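Local coordinates for protein hydrolase, alpha/beta hydrolase FOLD family (Staphylococcus aureus, PDB 2XMZ) that probably catalyses the 2-succinyl-6-hydroxy-2,4-cyclohexadiene-1-carboxylate synthase (MenH) step of menaquinone biosynthesis, as an alpha/beta-hydrolase-fold lyase, at residues Y68-L73 / N103-I108; V96-A101 / E114-G119; T210-G215 / K226-L231. All coordinates share one frame; numbering follows the deposited sequence.

Interaction 1: residues Y68-L73 / N103-I108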
loop_
_atom_site.group_PDB
_atom_site.type_symbol
_atom_site.label_atom_id
_atom_site.label_comp_id
_atom_site.label_asym_id
_atom_site.label_seq_id
_atom_site.Cartn_x
_atom_site.Cartn_y
_atom_site.Cartn_z
ATOM N N TYR A 68 4.582 14.563 -5.896
ATOM C CA TYR A 68 3.400 15.084 -5.194
ATOM C C TYR A 68 3.055 14.255 -3.955
ATOM O O TYR A 68 2.846 14.797 -2.870
ATOM C CB TYR A 68 2.183 15.149 -6.127
ATOM C CG TYR A 68 0.931 15.659 -5.435
ATOM C CD1 TYR A 68 0.647 17.038 -5.379
ATOM C CD2 TYR A 68 0.032 14.770 -4.839
ATOM C CE1 TYR A 68 -0.503 17.521 -4.728
ATOM C CE2 TYR A 68 -1.122 15.232 -4.194
ATOM C CZ TYR A 68 -1.377 16.602 -4.138
ATOM O OH TYR A 68 -2.509 17.036 -3.503
ATOM N N ILE A 69 2.973 12.948 -4.122
ATOM C CA ILE A 69 2.663 12.054 -2.996
ATOM C C ILE A 69 3.764 12.106 -1.927
ATOM O O ILE A 69 3.466 12.109 -0.727
ATOM C CB ILE A 69 2.433 10.614 -3.460
ATOM C CG1 ILE A 69 1.179 10.544 -4.325
ATOM C CG2 ILE A 69 2.297 9.642 -2.251
ATOM C CD1 ILE A 69 1.240 9.453 -5.338
ATOM N N THR A 70 5.018 12.173 -2.356
ATOM C CA THR A 70 6.145 12.328 -1.413
ATOM C C THR A 70 6.007 13.587 -0.579
ATOM O O THR A 70 6.207 13.540 0.640
ATOM C CB THR A 70 7.469 12.325 -2.163
ATOM O OG1 THR A 70 7.599 11.046 -2.763
ATOM C CG2 THR A 70 8.694 12.585 -1.210
ATOM N N THR A 71 5.668 14.708 -1.226
ATOM C CA THR A 71 5.436 15.950 -0.499
ATOM C C THR A 71 4.300 15.816 0.495
ATOM O O THR A 71 4.393 16.258 1.634
ATOM C CB THR A 71 5.155 17.119 -1.450
ATOM O OG1 THR A 71 6.340 17.377 -2.203
ATOM C CG2 THR A 71 4.765 18.390 -0.673
ATOM N N LEU A 72 3.211 15.225 0.034
ATOM C CA LEU A 72 2.081 14.917 0.870
ATOM C C LEU A 72 2.513 14.189 2.132
ATOM O O LEU A 72 2.139 14.574 3.261
ATOM C CB LEU A 72 1.130 14.033 0.058
ATOM C CG LEU A 72 -0.269 13.702 0.530
ATOM C CD1 LEU A 72 -1.092 13.324 -0.719
ATOM C CD2 LEU A 72 -0.261 12.547 1.568
ATOM N N LEU A 73 3.299 13.137 1.939
ATOM C CA LEU A 73 3.771 12.337 3.058
ATOM C C LEU A 73 4.797 13.084 3.913
ATOM O O LEU A 73 4.753 12.981 5.135
ATOM C CB LEU A 73 4.341 10.993 2.590
ATOM C CG LEU A 73 3.451 10.028 1.805
ATOM C CD1 LEU A 73 4.191 8.676 1.657
ATOM C CD2 LEU A 73 2.091 9.817 2.455
ATOM N N ASN A 103 13.148 8.231 -1.724
ATOM C CA ASN A 103 13.123 9.633 -2.120
ATOM C C ASN A 103 12.524 10.562 -1.096
ATOM O O ASN A 103 12.625 11.779 -1.254
ATOM C CB ASN A 103 12.343 9.789 -3.422
ATOM C CG ASN A 103 13.027 9.108 -4.582
ATOM O OD1 ASN A 103 14.109 9.497 -4.983
ATOM N ND2 ASN A 103 12.394 8.083 -5.121
ATOM N N GLY A 104 11.908 10.002 -0.050
ATOM C CA GLY A 104 11.245 10.823 0.977
ATOM C C GLY A 104 12.179 11.714 1.776
ATOM O O GLY A 104 13.384 11.450 1.895
ATOM N N HIS A 105 11.621 12.765 2.350
ATOM C CA HIS A 105 12.440 13.776 2.979
ATOM C C HIS A 105 12.481 13.638 4.496
ATOM O O HIS A 105 13.330 14.237 5.163
ATOM C CB HIS A 105 12.056 15.168 2.449
ATOM C CG HIS A 105 12.256 15.297 0.960
ATOM N ND1 HIS A 105 11.215 15.223 0.054
ATOM C CD2 HIS A 105 13.389 15.417 0.219
ATOM C CE1 HIS A 105 11.690 15.334 -1.175
ATOM N NE2 HIS A 105 13.007 15.442 -1.104
ATOM N N ILE A 106 11.594 12.810 5.039
ATOM C CA ILE A 106 11.673 12.442 6.453
ATOM C C ILE A 106 12.197 10.997 6.518
ATOM O O ILE A 106 11.585 10.098 5.959
ATOM C CB ILE A 106 10.284 12.548 7.174
ATOM C CG1 ILE A 106 9.654 13.962 7.003
ATOM C CG2 ILE A 106 10.398 12.087 8.631
ATOM C CD1 ILE A 106 10.471 15.123 7.540
ATOM N N PRO A 107 13.341 10.779 7.178
ATOM C CA PRO A 107 13.873 9.403 7.251
ATOM C C PRO A 107 12.940 8.476 8.044
ATOM O O PRO A 107 12.473 8.827 9.142
ATOM C CB PRO A 107 15.200 9.571 8.010
ATOM C CG PRO A 107 15.571 11.050 7.800
ATOM C CD PRO A 107 14.249 11.777 7.781
ATOM N N ILE A 108 12.673 7.310 7.480
ATOM C CA ILE A 108 11.907 6.296 8.170
ATOM C C ILE A 108 12.848 5.378 8.963
ATOM O O ILE A 108 14.050 5.325 8.693
ATOM C CB ILE A 108 10.995 5.534 7.197
ATOM C CG1 ILE A 108 11.794 4.727 6.153
ATOM C CG2 ILE A 108 9.994 6.523 6.510
ATOM C CD1 ILE A 108 10.887 3.739 5.397
#
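T70, on helix 66-77, pushes its methyl group into the bend where the chain leaves helix 92-103, and nearly everything that the two segments share converges on that one carbon. CG2 of T70 lies 3.8 Å from CA of G104, the first residue to abandon helical backbone angles, and 4.0 Å from the carbonyl O of N103. The third neighbour is the imidazole of H105, whose ND1 is 3.9 Å from T70 CG2; the two side chains cross at about a right angle. With chi1 at -64°, the threonine places CG2 anti to its own backbone N, out toward the turn, while OG1 folds back and is hydrogen-bonded to the carbonyl O of F66 one helical turn earlier. It is therefore the methyl, not the hydroxyl, that faces the turn.

This tight spot is small. T70 is buried, and the helix and the turn come closest between its CA and that of G104, 5.8 Å apart. Toward solvent the contact loosens: H105 is exposed and touches T70 through ND1 and CE1 of its ring. A hydrogen bond from ND1 to D74, on the same helix as T70, nevertheless holds that ring. The carbonyl O of N103 lies 3.6 Å above the plane of the H105 ring, over its centre. The turn thus meets helix 66-77 by van der Waals contact at T70 and by a polar link at D74.

Further inward, I69 and L73 pack on V96 of helix 92-103, L72 and L73 reach I48 of strand 44-48, and I106 rests on I85 of strand 84-90, so the contact sits beside the packing of helices 66-77 and 92-103, with strands 44-48 and 84-90 beneath.

Interaction 2: residues V96-A101 / E114-G119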
loop_
_atom_site.group_PDB
_atom_site.type_symbol
_atom_site.label_atom_id
_atom_site.label_comp_id
_atom_site.label_asym_id
_atom_site.label_seq_id
_atom_site.Cartn_x
_atom_site.Cartn_y
_atom_site.Cartn_z
ATOM N N VAL A 96 4.119 3.436 -3.260
ATOM C CA VAL A 96 4.357 4.700 -2.604
ATOM C C VAL A 96 5.387 4.548 -1.459
ATOM O O VAL A 96 6.288 5.380 -1.340
ATOM C CB VAL A 96 3.036 5.338 -2.120
ATOM C CG1 VAL A 96 3.300 6.597 -1.291
ATOM C CG2 VAL A 96 2.157 5.654 -3.315
ATOM N N ALA A 97 5.292 3.489 -0.663
ATOM C CA ALA A 97 6.214 3.335 0.460
ATOM C C ALA A 97 7.631 3.090 -0.029
ATOM O O ALA A 97 8.604 3.606 0.539
ATOM C CB ALA A 97 5.757 2.216 1.419
ATOM N N LEU A 98 7.777 2.320 -1.106
ATOM C CA LEU A 98 9.127 2.129 -1.675
ATOM C C LEU A 98 9.687 3.445 -2.209
ATOM O O LEU A 98 10.838 3.793 -1.943
ATOM C CB LEU A 98 9.077 1.094 -2.813
ATOM C CG LEU A 98 9.163 -0.370 -2.367
ATOM C CD1 LEU A 98 8.769 -1.293 -3.523
ATOM C CD2 LEU A 98 10.545 -0.701 -1.914
ATOM N N TYR A 99 8.852 4.202 -2.933
ATOM C CA TYR A 99 9.282 5.486 -3.471
ATOM C C TYR A 99 9.694 6.389 -2.334
ATOM O O TYR A 99 10.729 7.099 -2.409
ATOM C CB TYR A 99 8.185 6.140 -4.331
ATOM C CG TYR A 99 8.687 7.362 -5.067
ATOM C CD1 TYR A 99 9.203 7.255 -6.348
ATOM C CD2 TYR A 99 8.671 8.619 -4.465
ATOM C CE1 TYR A 99 9.685 8.373 -7.043
ATOM C CE2 TYR A 99 9.162 9.760 -5.150
ATOM C CZ TYR A 99 9.667 9.615 -6.434
ATOM O OH TYR A 99 10.147 10.707 -7.125
ATOM N N TYR A 100 8.915 6.351 -1.261
ATOM C CA TYR A 100 9.181 7.206 -0.143
ATOM C C TYR A 100 10.443 6.793 0.605
ATOM O O TYR A 100 11.196 7.657 1.027
ATOM C CB TYR A 100 8.006 7.303 0.835
ATOM C CG TYR A 100 8.182 8.492 1.740
ATOM C CD1 TYR A 100 7.736 9.761 1.350
ATOM C CD2 TYR A 100 8.854 8.372 2.967
ATOM C CE1 TYR A 100 7.924 10.863 2.181
ATOM C CE2 TYR A 100 9.036 9.445 3.789
ATOM C CZ TYR A 100 8.575 10.700 3.383
ATOM O OH TYR A 100 8.769 11.773 4.209
ATOM N N ALA A 101 10.662 5.490 0.766
ATOM C CA ALA A 101 11.889 4.990 1.412
ATOM C C ALA A 101 13.131 5.470 0.691
ATOM O O ALA A 101 14.167 5.668 1.316
ATOM C CB ALA A 101 11.896 3.445 1.499
ATOM N N GLU A 114 3.672 -5.085 1.688
ATOM C CA GLU A 114 2.763 -6.192 1.529
ATOM C C GLU A 114 2.303 -6.243 0.090
ATOM O O GLU A 114 1.686 -5.286 -0.432
ATOM C CB GLU A 114 1.543 -6.079 2.457
ATOM C CG GLU A 114 0.541 -7.241 2.250
ATOM C CD GLU A 114 -0.849 -6.965 2.806
ATOM O OE1 GLU A 114 -1.081 -5.880 3.387
ATOM O OE2 GLU A 114 -1.732 -7.833 2.630
ATOM N N SER A 115 2.610 -7.349 -0.560
ATOM C CA SER A 115 2.121 -7.615 -1.921
ATOM C C SER A 115 2.317 -6.406 -2.851
ATOM O O SER A 115 1.371 -5.913 -3.458
ATOM C CB SER A 115 0.647 -8.008 -1.850
ATOM O OG SER A 115 0.488 -9.168 -1.065
ATOM N N THR A 116 3.557 -5.946 -2.971
ATOM C CA THR A 116 3.817 -4.756 -3.784
ATOM C C THR A 116 4.960 -5.008 -4.766
ATOM O O THR A 116 5.511 -6.127 -4.839
ATOM C CB THR A 116 4.084 -3.525 -2.882
ATOM O OG1 THR A 116 3.983 -2.310 -3.633
ATOM C CG2 THR A 116 5.459 -3.573 -2.173
ATOM N N SER A 117 5.336 -3.960 -5.489
ATOM C CA SER A 117 6.472 -4.034 -6.395
ATOM C C SER A 117 7.130 -2.662 -6.529
ATOM O O SER A 117 6.506 -1.624 -6.212
ATOM C CB SER A 117 6.038 -4.553 -7.771
ATOM O OG SER A 117 5.526 -3.492 -8.525
ATOM N N PRO A 118 8.399 -2.647 -6.968
ATOM C CA PRO A 118 9.118 -1.412 -7.175
ATOM C C PRO A 118 8.886 -0.873 -8.588
ATOM O O PRO A 118 9.647 -0.041 -9.068
ATOM C CB PRO A 118 10.598 -1.822 -6.975
ATOM C CG PRO A 118 10.590 -3.270 -6.702
ATOM C CD PRO A 118 9.279 -3.803 -7.182
ATOM N N GLY A 119 7.822 -1.349 -9.229
ATOM C CA GLY A 119 7.460 -0.929 -10.556
ATOM C C GLY A 119 7.982 -1.891 -11.593
ATOM O O GLY A 119 8.427 -3.006 -11.277
#
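In the helix that follows the probable nucleophile elbow of this alpha/beta hydrolase, helix 92-103, L98 turns toward the loop after strand 110-114, and the contact between them is buried. A single methyl does the touching. CD1 of L98 comes to 3.5 Å from the carbonyl O of S117 and 3.7 Å from CA of P118, so it sits against the peptide joining those two residues. From there it also reaches the proline ring, with CD1 of L98 3.9 Å from CB of P118, and on another flank the methyl CG2 of T116, 4.2 Å from the same CD1. CB of the leucine already points at the loop, CG stands beside the backbone N, and an extended chi2 (166°) carries CD1 outward.

The loop brings its own order to this meeting. S117 OG accepts a hydrogen bond from the backbone N of G119 at 3.2 Å, an ST turn that braces the chain around P118. T116 turns its methyl to the leucine while its hydroxyl, OG1, is hydrogen-bonded to the backbone O of S91, the probable nucleophile; this ties the loop to the elbow although the threonine side chain does not touch the triad side chains. L203 and I206 add further apolar cover to L98, and W200 and I224 do so for P118.

A GxSxG-type elbow between strand 84-90 and helix 92-103 is the hallmark of the alpha/beta hydrolase family; here its helix packs on the loop after strand 110-114, near the probable Ser-His-Asp triad.

Interaction 3: residues T210-G215 / K226-L231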
loop_
_atom_site.group_PDB
_atom_site.type_symbol
_atom_site.label_atom_id
_atom_site.label_comp_id
_atom_site.label_asym_id
_atom_site.label_seq_id
_atom_site.Cartn_x
_atom_site.Cartn_y
_atom_site.Cartn_z
ATOM N N THR A 210 13.651 -3.976 6.685
ATOM C CA THR A 210 12.489 -4.073 5.784
ATOM C C THR A 210 11.854 -5.452 5.912
ATOM O O THR A 210 12.557 -6.484 5.840
ATOM C CB THR A 210 12.898 -3.787 4.324
ATOM O OG1 THR A 210 13.411 -2.454 4.235
ATOM C CG2 THR A 210 11.711 -3.902 3.357
ATOM N N LEU A 211 10.543 -5.480 6.155
ATOM C CA LEU A 211 9.798 -6.733 6.137
ATOM C C LEU A 211 9.016 -6.779 4.833
ATOM O O LEU A 211 8.311 -5.856 4.516
ATOM C CB LEU A 211 8.815 -6.820 7.307
ATOM C CG LEU A 211 7.896 -8.056 7.362
ATOM C CD1 LEU A 211 8.692 -9.380 7.618
ATOM C CD2 LEU A 211 6.813 -7.860 8.415
ATOM N N ILE A 212 9.164 -7.864 4.083
ATOM C CA ILE A 212 8.415 -8.053 2.839
ATOM C C ILE A 212 7.461 -9.235 2.976
ATOM O O ILE A 212 7.864 -10.330 3.394
ATOM C CB ILE A 212 9.369 -8.238 1.635
ATOM C CG1 ILE A 212 10.245 -6.987 1.465
ATOM C CG2 ILE A 212 8.579 -8.570 0.371
ATOM C CD1 ILE A 212 11.597 -7.225 0.766
ATOM N N LEU A 213 6.192 -8.999 2.649
ATOM C CA LEU A 213 5.158 -10.019 2.762
ATOM C C LEU A 213 4.553 -10.244 1.388
ATOM O O LEU A 213 4.283 -9.290 0.651
ATOM C CB LEU A 213 4.073 -9.592 3.757
ATOM C CG LEU A 213 4.532 -9.160 5.157
ATOM C CD1 LEU A 213 3.378 -8.642 5.982
ATOM C CD2 LEU A 213 5.223 -10.290 5.895
ATOM N N ALA A 214 4.354 -11.509 1.044
ATOM C CA ALA A 214 3.617 -11.875 -0.164
ATOM C C ALA A 214 2.724 -13.064 0.181
ATOM O O ALA A 214 3.014 -13.804 1.111
ATOM C CB ALA A 214 4.584 -12.232 -1.299
ATOM N N GLY A 215 1.643 -13.247 -0.561
ATOM C CA GLY A 215 0.743 -14.351 -0.302
ATOM C C GLY A 215 1.111 -15.502 -1.200
ATOM O O GLY A 215 1.353 -15.306 -2.373
ATOM N N LYS A 226 10.479 -11.966 -3.502
ATOM C CA LYS A 226 11.768 -12.644 -3.363
ATOM C C LYS A 226 12.875 -11.814 -4.019
ATOM O O LYS A 226 13.966 -11.657 -3.462
ATOM C CB LYS A 226 11.737 -14.057 -3.967
ATOM C CG LYS A 226 10.941 -15.078 -3.152
ATOM C CD LYS A 226 11.110 -16.512 -3.705
ATOM C CE LYS A 226 9.960 -17.405 -3.237
ATOM N NZ LYS A 226 10.092 -18.801 -3.723
ATOM N N LYS A 227 12.571 -11.262 -5.191
ATOM C CA LYS A 227 13.535 -10.429 -5.906
ATOM C C LYS A 227 13.866 -9.152 -5.130
ATOM O O LYS A 227 15.026 -8.822 -4.997
ATOM C CB LYS A 227 13.026 -10.078 -7.291
ATOM C CG LYS A 227 13.162 -11.173 -8.310
ATOM C CD LYS A 227 12.607 -10.614 -9.606
ATOM C CE LYS A 227 11.998 -11.675 -10.479
ATOM N NZ LYS A 227 11.416 -11.070 -11.700
ATOM N N MET A 228 12.840 -8.465 -4.624
ATOM C CA MET A 228 13.023 -7.297 -3.754
ATOM C C MET A 228 13.898 -7.629 -2.540
ATOM O O MET A 228 14.831 -6.896 -2.225
ATOM C CB MET A 228 11.677 -6.742 -3.268
ATOM C CG MET A 228 10.799 -6.135 -4.363
ATOM S SD MET A 228 9.570 -5.060 -3.665
ATOM C CE MET A 228 8.591 -6.252 -2.750
ATOM N N ALA A 229 13.600 -8.740 -1.877
ATOM C CA ALA A 229 14.356 -9.146 -0.681
ATOM C C ALA A 229 15.837 -9.269 -0.973
ATOM O O ALA A 229 16.672 -8.856 -0.164
ATOM C CB ALA A 229 13.817 -10.453 -0.130
ATOM N N ASN A 230 16.165 -9.826 -2.141
ATOM C CA ASN A 230 17.552 -9.991 -2.566
ATOM C C ASN A 230 18.311 -8.686 -2.634
ATOM O O ASN A 230 19.527 -8.658 -2.451
ATOM C CB ASN A 230 17.625 -10.615 -3.969
ATOM C CG ASN A 230 17.350 -12.092 -3.980
ATOM O OD1 ASN A 230 17.460 -12.770 -2.955
ATOM N ND2 ASN A 230 17.009 -12.618 -5.163
ATOM N N LEU A 231 17.590 -7.615 -2.960
ATOM C CA LEU A 231 18.193 -6.341 -3.335
ATOM C C LEU A 231 18.195 -5.318 -2.201
ATOM O O LEU A 231 19.062 -4.456 -2.153
ATOM C CB LEU A 231 17.472 -5.759 -4.563
ATOM C CG LEU A 231 17.804 -6.505 -5.885
ATOM C CD1 LEU A 231 16.923 -6.030 -7.054
ATOM C CD2 LEU A 231 19.284 -6.394 -6.233
#
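I212, on strand 210-215, sends both of its branches into helix 219-231, and each finds a different partner. The longer branch ends in CD1, which lies 3.6 Å from the backbone N of A229 and 4.0 Å from CB of the same alanine, pressed directly onto the helix backbone. The shorter branch, CG2, meets CE of M228 at 3.9 Å. A chi1 of -61° sets CG2 anti to the backbone N and CG1 beside that N, which splits the two methyls between the alanine and the methionine.

The backbones come closest at 7.0 Å, between the CA atoms of I212 and A229. M228 packs beside the alanine: its chain bends at chi3 (-66°), bringing CE round to the isoleucine, and its CB also stands 4.1 Å from CD1 of I212.

Outside this first shell, the strand is fixed by its neighbours in the sheet. L211 pairs through its backbone with L111 and L113 on one flank, and I212 with K236 on the other. The I212 side chain also touches L113 and S235, while L211 and L213 point to the opposite face and pack on helix 252-266. On the helix, A229 touches C237. Strand 210-215, helix 219-231 and strand 235-240 form a beta-alpha-beta crossover unit, and this contact seats its helix on its first strand.

The side chains that meet are apolar, so helix and strand are probably held here by van der Waals packing and the hydrophobic effect. Polar bonds hold the strand among its neighbours and tie A229 O to S235 OG, outside this pair of segments.

Overall arrangement
Interactions 1 and 2 share helix 92-103 and interlock along the chain, with centres 13 Å apart; the backbone N of I106 and OH of Y100, 3.1 Å apart, probably form a hydrogen bond between them. Interaction 3 follows later in sequence, 11 Å from interaction 2 between centres. M228 joins these two: its SD lies 3.9 Å from CD1 of L98 and 3.7 Å from CG of P118. The backbone N of S115 and O of L213, 2.8 Å apart, probably form a hydrogen bond as well. Interactions 1 and 3 do not meet, their centres being 22 Å apart. Of the three, interaction 2 lies near the probable S91, H245 and D218 triad.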